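Local atomic coordinates of delta-1-pyrroline-5-carboxylate dehydrogenase, mitochondrial (Mus musculus, PDB entry 4E3X), a protein that probably catalyses the NAD+-dependent oxidation of glutamic gamma-semialdehyde to L-glutamate, the second step of proline breakdown in mitochondria, and forms a homodimer. Residues Val229-Pro234 and Ile258-Pro263; Cys66-Glu71 and Asn103-Ala108; Gly217-Ala222 and Gly281-Gly286. All coordinates share one frame; numbering follows the deposited sequence.

The three contacts run from the surface of the NAD-binding part of the enzyme into its interior. Contact 3 is buried and nearest the centre of the chain: helix 213-225 packs on strand 279-285 through one leucine and one hydrogen bond from a side-chain amide (Asn283) to a helix carbonyl. Contact 1, about 10 Å away between centres, is also buried and joins two strands of the same parallel sheet by backbone hydrogen bonds and a T-shaped Trp232-Phe261 pair; Trp232 and Ile259 rest on Ala220 of the helix in contact 3. Contact 2 lies further out and is only partly buried, and a salt bridge flanks its small apolar patch. Its 66-71 segment reaches contact 1 directly, Val67 N meeting Phe261 O.

Contact 1 (Val229-Pro234 and Ile258-Pro263); sequences VVLWKP and IIQFVP
Trp232 and Phe261 meet in a T-shaped stack beside the parallel pairing of strands 230-233 and 259-261, which with helix 239-251 form a beta-alpha-beta unit of the NAD-binding Rossmann-like sheet. The edge of Phe261 points at the face of the six-membered ring of Trp232, with planes at 88° and centroids 5.5 Å apart. With CG anti to the backbone N in both, the two rings leave their strands side by side. Pro234 lies over the same indole face, and its CG reaches Phe261 CE1 at 3.5 Å; Ile259 CG2 packs on Trp232 CB at 3.9 Å.

Parallel backbone hydrogen bonds set the register, Val230 opposite Ile259 and Trp232 opposite Phe261. Val230 N donates to Ile258 O and Gln260 N to Val230 O, the latter almost straight at 173°; Trp232 N then bonds Gln260 O, and Val262 N bonds Trp232 O. The opposite side of the sheet carries Leu231 and Gln260, where Leu231 CD1 lies 4.0 Å from Gln260 CG, and Gln260 OE1 accepts from Gly69 N. Lys233, an NAD+-binding residue, ends strand 230-233. Further out, Ser208, also of the NAD+ site, holds the indole through a hydrogen bond between its OG and Trp232 NE1.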
loop_
_atom_site.group_PDB
_atom_site.type_symbol
_atom_site.label_atom_id
_atom_site.label_comp_id
_atom_site.label_asym_id
_atom_site.label_seq_id
_atom_site.Cartn_x
_atom_site.Cartn_y
_atom_site.Cartn_z
ATOM N N VAL B 229 2.282 -6.750 -16.145
ATOM C CA VAL B 229 1.572 -7.686 -16.995
ATOM C C VAL B 229 0.533 -8.408 -16.141
ATOM O O VAL B 229 0.718 -8.591 -14.940
ATOM C CB VAL B 229 2.520 -8.670 -17.713
ATOM C CG1 VAL B 229 3.443 -7.909 -18.653
ATOM C CG2 VAL B 229 3.321 -9.498 -16.716
ATOM N N VAL B 230 -0.566 -8.807 -16.767
ATOM C CA VAL B 230 -1.778 -9.145 -16.035
ATOM C C VAL B 230 -2.468 -10.370 -16.614
ATOM O O VAL B 230 -2.597 -10.496 -17.837
ATOM C CB VAL B 230 -2.785 -7.967 -16.111
ATOM C CG1 VAL B 230 -4.099 -8.302 -15.412
ATOM C CG2 VAL B 230 -2.185 -6.661 -15.560
ATOM N N LEU B 231 -2.897 -11.273 -15.734
ATOM C CA LEU B 231 -3.911 -12.256 -16.081
ATOM C C LEU B 231 -5.251 -11.749 -15.589
ATOM O O LEU B 231 -5.457 -11.578 -14.388
ATOM C CB LEU B 231 -3.614 -13.620 -15.454
ATOM C CG LEU B 231 -2.783 -14.600 -16.290
ATOM C CD1 LEU B 231 -1.382 -14.066 -16.553
ATOM C CD2 LEU B 231 -2.730 -15.979 -15.618
ATOM N N TRP B 232 -6.147 -11.473 -16.527
ATOM C CA TRP B 232 -7.472 -10.973 -16.195
ATOM C C TRP B 232 -8.505 -12.079 -16.298
ATOM O O TRP B 232 -8.768 -12.586 -17.388
ATOM C CB TRP B 232 -7.830 -9.830 -17.136
ATOM C CG TRP B 232 -9.175 -9.213 -16.903
ATOM C CD1 TRP B 232 -9.958 -9.299 -15.777
ATOM C CD2 TRP B 232 -9.891 -8.389 -17.826
ATOM N NE1 TRP B 232 -11.122 -8.577 -15.958
ATOM C CE2 TRP B 232 -11.110 -8.030 -17.213
ATOM C CE3 TRP B 232 -9.632 -7.944 -19.128
ATOM C CZ2 TRP B 232 -12.049 -7.219 -17.848
ATOM C CZ3 TRP B 232 -10.571 -7.143 -19.758
ATOM C CH2 TRP B 232 -11.766 -6.797 -19.119
ATOM N N LYS B 233 -9.062 -12.452 -15.143
ATOM C CA LYS B 233 -10.220 -13.333 -15.067
ATOM C C LYS B 233 -11.473 -12.463 -14.949
ATOM O O LYS B 233 -11.799 -11.993 -13.862
ATOM C CB LYS B 233 -10.118 -14.265 -13.852
ATOM C CG LYS B 233 -11.326 -15.193 -13.694
ATOM C CD LYS B 233 -11.671 -15.407 -12.206
ATOM C CE LYS B 233 -13.015 -16.100 -11.987
ATOM N NZ LYS B 233 -14.141 -15.347 -12.605
ATOM N N PRO B 234 -12.174 -12.233 -16.069
ATOM C CA PRO B 234 -13.393 -11.422 -15.992
ATOM C C PRO B 234 -14.548 -12.212 -15.389
ATOM O O PRO B 234 -14.494 -13.438 -15.300
ATOM C CB PRO B 234 -13.700 -11.081 -17.464
ATOM C CG PRO B 234 -12.531 -11.583 -18.250
ATOM C CD PRO B 234 -11.917 -12.682 -17.443
ATOM N N ILE B 258 0.458 -8.497 -22.542
ATOM C CA ILE B 258 0.394 -7.547 -21.435
ATOM C C ILE B 258 -0.857 -7.774 -20.568
ATOM O O ILE B 258 -0.780 -7.764 -19.334
ATOM C CB ILE B 258 0.477 -6.095 -21.926
ATOM C CG1 ILE B 258 1.725 -5.904 -22.812
ATOM C CG2 ILE B 258 0.458 -5.111 -20.744
ATOM C CD1 ILE B 258 3.043 -6.459 -22.220
ATOM N N ILE B 259 -2.007 -7.989 -21.207
ATOM C CA ILE B 259 -3.192 -8.466 -20.501
ATOM C C ILE B 259 -3.641 -9.744 -21.195
ATOM O O ILE B 259 -3.950 -9.730 -22.389
ATOM C CB ILE B 259 -4.347 -7.443 -20.465
ATOM C CG1 ILE B 259 -3.930 -6.175 -19.701
ATOM C CG2 ILE B 259 -5.570 -8.072 -19.801
ATOM C CD1 ILE B 259 -4.972 -5.075 -19.735
ATOM N N GLN B 260 -3.630 -10.853 -20.455
ATOM C CA GLN B 260 -4.131 -12.125 -20.948
ATOM C C GLN B 260 -5.596 -12.239 -20.545
ATOM O O GLN B 260 -5.947 -12.017 -19.384
ATOM C CB GLN B 260 -3.315 -13.283 -20.364
ATOM C CG GLN B 260 -1.797 -13.080 -20.420
ATOM C CD GLN B 260 -1.195 -13.230 -21.813
ATOM O OE1 GLN B 260 -1.756 -12.766 -22.806
ATOM N NE2 GLN B 260 -0.016 -13.855 -21.880
ATOM N N PHE B 261 -6.460 -12.529 -21.518
ATOM C CA PHE B 261 -7.895 -12.588 -21.273
ATOM C C PHE B 261 -8.240 -14.033 -20.943
ATOM O O PHE B 261 -8.328 -14.884 -21.838
ATOM C CB PHE B 261 -8.659 -12.094 -22.510
ATOM C CG PHE B 261 -10.126 -11.874 -22.268
ATOM C CD1 PHE B 261 -10.570 -10.693 -21.696
ATOM C CD2 PHE B 261 -11.060 -12.842 -22.633
ATOM C CE1 PHE B 261 -11.926 -10.487 -21.467
ATOM C CE2 PHE B 261 -12.411 -12.649 -22.410
ATOM C CZ PHE B 261 -12.845 -11.470 -21.830
ATOM N N VAL B 262 -8.387 -14.321 -19.650
ATOM C CA VAL B 262 -8.481 -15.696 -19.190
ATOM C C VAL B 262 -9.630 -15.949 -18.213
ATOM O O VAL B 262 -9.417 -16.151 -17.014
ATOM C CB VAL B 262 -7.133 -16.208 -18.621
ATOM C CG1 VAL B 262 -6.158 -16.453 -19.759
ATOM C CG2 VAL B 262 -6.544 -15.225 -17.618
ATOM N N PRO B 263 -10.862 -15.984 -18.739
ATOM C CA PRO B 263 -11.975 -16.531 -17.953
ATOM C C PRO B 263 -11.596 -17.890 -17.381
ATOM O O PRO B 263 -10.865 -18.642 -18.024
ATOM C CB PRO B 263 -13.084 -16.712 -18.997
ATOM C CG PRO B 263 -12.729 -15.763 -20.113
ATOM C CD PRO B 263 -11.239 -15.706 -20.137
#

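Contact 2 (Cys66-Glu71 and Asn103-Ala108); sequences CVVGDE and NRAIDA
Glu71 OE1 is gripped by both terminal nitrogens of Arg104, in a salt bridge that ties the beta hairpin of strands 62-68 and 71-73 to helix 99-118. NH1 lies 3.2 Å and NH2 3.3 Å from Glu71 OE1, so the guanidinium comes end-on and turns one N-H of each terminal nitrogen to the same oxygen. Neither bond is straight, with N-H...O angles of 145° and 140°. Both nitrogens arrive from the same face of the carboxylate: NH1 on the syn side but tilted from the plane, NH2 from above it. The flat groups are turned 37° against each other, and this is a forked grip on a single acceptor, not the paired arrangement in which each nitrogen takes its own oxygen.

The two chains reach this point differently. Glu71 runs out extended from its strand, whereas Arg104 bends at its second and third torsions, and the side chains cross at about a right angle. Both residues are exposed, so water probably weakens the attraction of the charges.

Next to the bridge, Val68 supplies the apolar part. Its CG1 lies 3.9 Å from Ala105 CA and its CG2 the same distance from Ala105 CB, so that both branches rest on the helix; Ala108 CB borders the patch more loosely. The backbones come nearest at Val68 and Ala105, whose CA atoms are 5.7 Å apart.

A type II' turn from Val68 to Glu71 positions the two contributors, with Gly69 at its positive-phi corner. On the helix side, Gln260 of the neighbouring strand 259-261 donates from its NE2 to Ala105 O. Within the turn, Val68 N bonds Glu71 O at 3.0 Å and Glu71 N bonds Val68 O at 2.9 Å.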
loop_
_atom_site.group_PDB
_atom_site.type_symbol
_atom_site.label_atom_id
_atom_site.label_comp_id
_atom_site.label_asym_id
_atom_site.label_seq_id
_atom_site.Cartn_x
_atom_site.Cartn_y
_atom_site.Cartn_z
ATOM N N CYS B 66 -10.494 -17.634 -24.808
ATOM C CA CYS B 66 -9.408 -17.088 -24.011
ATOM C C CYS B 66 -8.402 -16.479 -24.991
ATOM O O CYS B 66 -8.275 -16.944 -26.134
ATOM C CB CYS B 66 -8.731 -18.180 -23.195
ATOM S SG CYS B 66 -9.758 -18.872 -21.891
ATOM N N VAL B 67 -7.701 -15.434 -24.569
ATOM C CA VAL B 67 -6.687 -14.828 -25.426
ATOM C C VAL B 67 -5.366 -14.770 -24.676
ATOM O O VAL B 67 -5.253 -14.124 -23.631
ATOM C CB VAL B 67 -7.074 -13.412 -25.927
ATOM C CG1 VAL B 67 -5.998 -12.884 -26.873
ATOM C CG2 VAL B 67 -8.426 -13.437 -26.624
ATOM N N VAL B 68 -4.373 -15.472 -25.214
ATOM C CA VAL B 68 -3.021 -15.462 -24.667
ATOM C C VAL B 68 -2.108 -14.943 -25.775
ATOM O O VAL B 68 -2.028 -15.537 -26.853
ATOM C CB VAL B 68 -2.600 -16.866 -24.202
ATOM C CG1 VAL B 68 -1.147 -16.876 -23.753
ATOM C CG2 VAL B 68 -3.522 -17.332 -23.082
ATOM N N GLY B 69 -1.461 -13.807 -25.531
ATOM C CA GLY B 69 -0.758 -13.118 -26.600
ATOM C C GLY B 69 -1.779 -12.659 -27.627
ATOM O O GLY B 69 -2.700 -11.898 -27.309
ATOM N N ASP B 70 -1.636 -13.145 -28.858
ATOM C CA ASP B 70 -2.629 -12.888 -29.895
ATOM C C ASP B 70 -3.385 -14.157 -30.255
ATOM O O ASP B 70 -4.192 -14.165 -31.183
ATOM C CB ASP B 70 -1.981 -12.274 -31.140
ATOM C CG ASP B 70 -1.529 -10.852 -30.905
ATOM O OD1 ASP B 70 -2.241 -10.133 -30.176
ATOM O OD2 ASP B 70 -0.467 -10.456 -31.431
ATOM N N GLU B 71 -3.124 -15.225 -29.512
ATOM C CA GLU B 71 -3.737 -16.520 -29.805
ATOM C C GLU B 71 -5.102 -16.672 -29.141
ATOM O O GLU B 71 -5.245 -16.434 -27.946
ATOM C CB GLU B 71 -2.830 -17.673 -29.355
ATOM C CG GLU B 71 -3.397 -19.056 -29.683
ATOM C CD GLU B 71 -2.548 -20.214 -29.163
ATOM O OE1 GLU B 71 -1.485 -19.972 -28.544
ATOM O OE2 GLU B 71 -2.958 -21.377 -29.377
ATOM N N ASN B 103 -1.031 -21.281 -16.752
ATOM C CA ASN B 103 0.411 -21.250 -16.590
ATOM C C ASN B 103 1.139 -20.805 -17.862
ATOM O O ASN B 103 2.143 -20.097 -17.793
ATOM C CB ASN B 103 0.925 -22.589 -16.055
ATOM C CG ASN B 103 0.711 -22.728 -14.544
ATOM O OD1 ASN B 103 0.121 -23.697 -14.063
ATOM N ND2 ASN B 103 1.172 -21.737 -13.799
ATOM N N ARG B 104 0.624 -21.208 -19.020
ATOM C CA ARG B 104 1.157 -20.733 -20.289
ATOM C C ARG B 104 1.012 -19.220 -20.397
ATOM O O ARG B 104 1.918 -18.526 -20.876
ATOM C CB ARG B 104 0.415 -21.384 -21.446
ATOM C CG ARG B 104 0.958 -20.959 -22.777
ATOM C CD ARG B 104 0.958 -22.120 -23.732
ATOM N NE ARG B 104 -0.350 -22.305 -24.345
ATOM C CZ ARG B 104 -0.803 -21.554 -25.339
ATOM N NH1 ARG B 104 -0.066 -20.553 -25.791
ATOM N NH2 ARG B 104 -1.990 -21.795 -25.873
ATOM N N ALA B 105 -0.133 -18.711 -19.951
ATOM C CA ALA B 105 -0.392 -17.276 -19.983
ATOM C C ALA B 105 0.570 -16.517 -19.080
ATOM O O ALA B 105 1.064 -15.452 -19.455
ATOM C CB ALA B 105 -1.829 -16.989 -19.583
ATOM N N ILE B 106 0.828 -17.062 -17.890
ATOM C CA ILE B 106 1.815 -16.474 -16.982
ATOM C C ILE B 106 3.192 -16.415 -17.642
ATOM O O ILE B 106 3.841 -15.369 -17.652
ATOM C CB ILE B 106 1.907 -17.263 -15.653
ATOM C CG1 ILE B 106 0.626 -17.075 -14.827
ATOM C CG2 ILE B 106 3.146 -16.847 -14.854
ATOM C CD1 ILE B 106 0.484 -18.062 -13.679
ATOM N N ASP B 107 3.635 -17.543 -18.186
ATOM C CA ASP B 107 4.970 -17.595 -18.778
ATOM C C ASP B 107 5.122 -16.563 -19.894
ATOM O O ASP B 107 6.139 -15.876 -19.970
ATOM C CB ASP B 107 5.280 -18.993 -19.321
ATOM C CG ASP B 107 5.318 -20.057 -18.239
ATOM O OD1 ASP B 107 5.300 -19.710 -17.039
ATOM O OD2 ASP B 107 5.371 -21.252 -18.599
ATOM N N ALA B 108 4.109 -16.456 -20.752
ATOM C CA ALA B 108 4.175 -15.531 -21.878
ATOM C C ALA B 108 4.112 -14.083 -21.419
ATOM O O ALA B 108 4.793 -13.222 -21.973
ATOM C CB ALA B 108 3.074 -15.826 -22.886
#

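Contact 3 (Gly217-Ala222 and Gly281-Gly286); sequences GNLAGA and GINFTG
Helix 213-225 packs against strand 279-285 of the five-stranded parallel sheet in the NAD-binding, Rossmann-like part of the aldehyde dehydrogenase fold, and Leu219 is the residue through which they meet. The short segments run nearly antiparallel, at 165°, with axes 8.6 Å apart. Asn283 ND2 donates to Leu219 O at 3.0 Å, arriving in the carbonyl plane on a lone pair, well to one side of the C=O direction (C=O...N angle 111°). The N-H...O angle of 148° leaves the bond somewhat bent, and the acceptor lies a little out of the amide plane. Asn283 ND2 also bonds the hydroxyl of Tyr537, so this buried amide nitrogen has two partners.

The side chain of Leu219 points at the strand and divides its methyls between two residues. CD2 presses against the amide of Asn283, 3.4 Å from its OD1, while CD1 lies 3.8 Å from Thr285 OG1. Leucine and threonine cross at about a right angle. The CG of Asn283 swings roughly opposite its own backbone N, which carries the amide over to Leu219.

Beyond Thr285 the chain enters the NAD+ site at Gly286, and Thr285 itself touches Glu314, the catalytic proton acceptor, on strand 310-314. Phe284 points the other way, onto helix 288-300, so strand 279-285 lies between that helix and helix 213-225.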
loop_
_atom_site.group_PDB
_atom_site.type_symbol
_atom_site.label_atom_id
_atom_site.label_comp_id
_atom_site.label_asym_id
_atom_site.label_seq_id
_atom_site.Cartn_x
_atom_site.Cartn_y
_atom_site.Cartn_z
ATOM N N GLY B 217 -12.260 -3.200 -16.475
ATOM C CA GLY B 217 -11.316 -2.403 -17.234
ATOM C C GLY B 217 -10.262 -1.776 -16.343
ATOM O O GLY B 217 -9.080 -1.746 -16.692
ATOM N N ASN B 218 -10.678 -1.279 -15.182
ATOM C CA ASN B 218 -9.737 -0.663 -14.252
ATOM C C ASN B 218 -8.848 -1.677 -13.526
ATOM O O ASN B 218 -7.659 -1.448 -13.356
ATOM C CB ASN B 218 -10.483 0.211 -13.236
ATOM C CG ASN B 218 -9.545 0.999 -12.361
ATOM O OD1 ASN B 218 -8.647 1.675 -12.857
ATOM N ND2 ASN B 218 -9.725 0.895 -11.054
ATOM N N LEU B 219 -9.426 -2.781 -13.070
ATOM C CA LEU B 219 -8.651 -3.778 -12.334
ATOM C C LEU B 219 -7.507 -4.356 -13.160
ATOM O O LEU B 219 -6.426 -4.606 -12.633
ATOM C CB LEU B 219 -9.547 -4.911 -11.842
ATOM C CG LEU B 219 -10.524 -4.591 -10.714
ATOM C CD1 LEU B 219 -11.350 -5.827 -10.448
ATOM C CD2 LEU B 219 -9.801 -4.151 -9.446
ATOM N N ALA B 220 -7.752 -4.577 -14.449
ATOM C CA ALA B 220 -6.709 -5.056 -15.347
ATOM C C ALA B 220 -5.892 -3.899 -15.926
ATOM O O ALA B 220 -4.678 -3.999 -16.100
ATOM C CB ALA B 220 -7.325 -5.894 -16.464
ATOM N N GLY B 221 -6.562 -2.793 -16.229
ATOM C CA GLY B 221 -5.946 -1.675 -16.930
ATOM C C GLY B 221 -4.990 -0.838 -16.101
ATOM O O GLY B 221 -3.932 -0.442 -16.584
ATOM N N ALA B 222 -5.354 -0.546 -14.859
ATOM C CA ALA B 222 -4.486 0.284 -14.029
ATOM C C ALA B 222 -3.112 -0.359 -13.762
ATOM O O ALA B 222 -2.085 0.301 -13.952
ATOM C CB ALA B 222 -5.185 0.697 -12.744
ATOM N N GLY B 281 0.940 -9.501 -7.388
ATOM C CA GLY B 281 -0.222 -8.748 -6.966
ATOM C C GLY B 281 -1.509 -9.424 -7.345
ATOM O O GLY B 281 -1.568 -10.151 -8.333
ATOM N N ILE B 282 -2.539 -9.181 -6.543
ATOM C CA ILE B 282 -3.893 -9.554 -6.880
ATOM C C ILE B 282 -4.737 -8.300 -6.752
ATOM O O ILE B 282 -4.724 -7.631 -5.718
ATOM C CB ILE B 282 -4.428 -10.660 -5.952
ATOM C CG1 ILE B 282 -3.554 -11.918 -6.053
ATOM C CG2 ILE B 282 -5.858 -10.987 -6.316
ATOM C CD1 ILE B 282 -3.952 -13.018 -5.089
ATOM N N ASN B 283 -5.456 -7.979 -7.822
ATOM C CA ASN B 283 -6.348 -6.828 -7.829
ATOM C C ASN B 283 -7.761 -7.379 -7.944
ATOM O O ASN B 283 -8.174 -7.839 -9.011
ATOM C CB ASN B 283 -6.019 -5.891 -8.994
ATOM C CG ASN B 283 -6.483 -4.459 -8.748
ATOM O OD1 ASN B 283 -6.924 -4.125 -7.646
ATOM N ND2 ASN B 283 -6.380 -3.605 -9.772
ATOM N N PHE B 284 -8.476 -7.365 -6.821
ATOM C CA PHE B 284 -9.707 -8.115 -6.653
ATOM C C PHE B 284 -10.894 -7.221 -6.328
ATOM O O PHE B 284 -10.782 -6.272 -5.550
ATOM C CB PHE B 284 -9.511 -9.110 -5.506
ATOM C CG PHE B 284 -10.753 -9.891 -5.147
ATOM C CD1 PHE B 284 -11.603 -9.464 -4.126
ATOM C CD2 PHE B 284 -11.064 -11.063 -5.824
ATOM C CE1 PHE B 284 -12.739 -10.189 -3.798
ATOM C CE2 PHE B 284 -12.197 -11.784 -5.504
ATOM C CZ PHE B 284 -13.035 -11.348 -4.490
ATOM N N THR B 285 -12.042 -7.543 -6.908
ATOM C CA THR B 285 -13.313 -6.987 -6.442
ATOM C C THR B 285 -14.345 -8.106 -6.456
ATOM O O THR B 285 -14.514 -8.774 -7.473
ATOM C CB THR B 285 -13.761 -5.758 -7.270
ATOM O OG1 THR B 285 -12.771 -4.722 -7.150
ATOM C CG2 THR B 285 -15.110 -5.228 -6.768
ATOM N N GLY B 286 -15.002 -8.316 -5.317
ATOM C CA GLY B 286 -15.925 -9.428 -5.141
ATOM C C GLY B 286 -16.256 -9.619 -3.671
ATOM O O GLY B 286 -16.346 -8.645 -2.929
#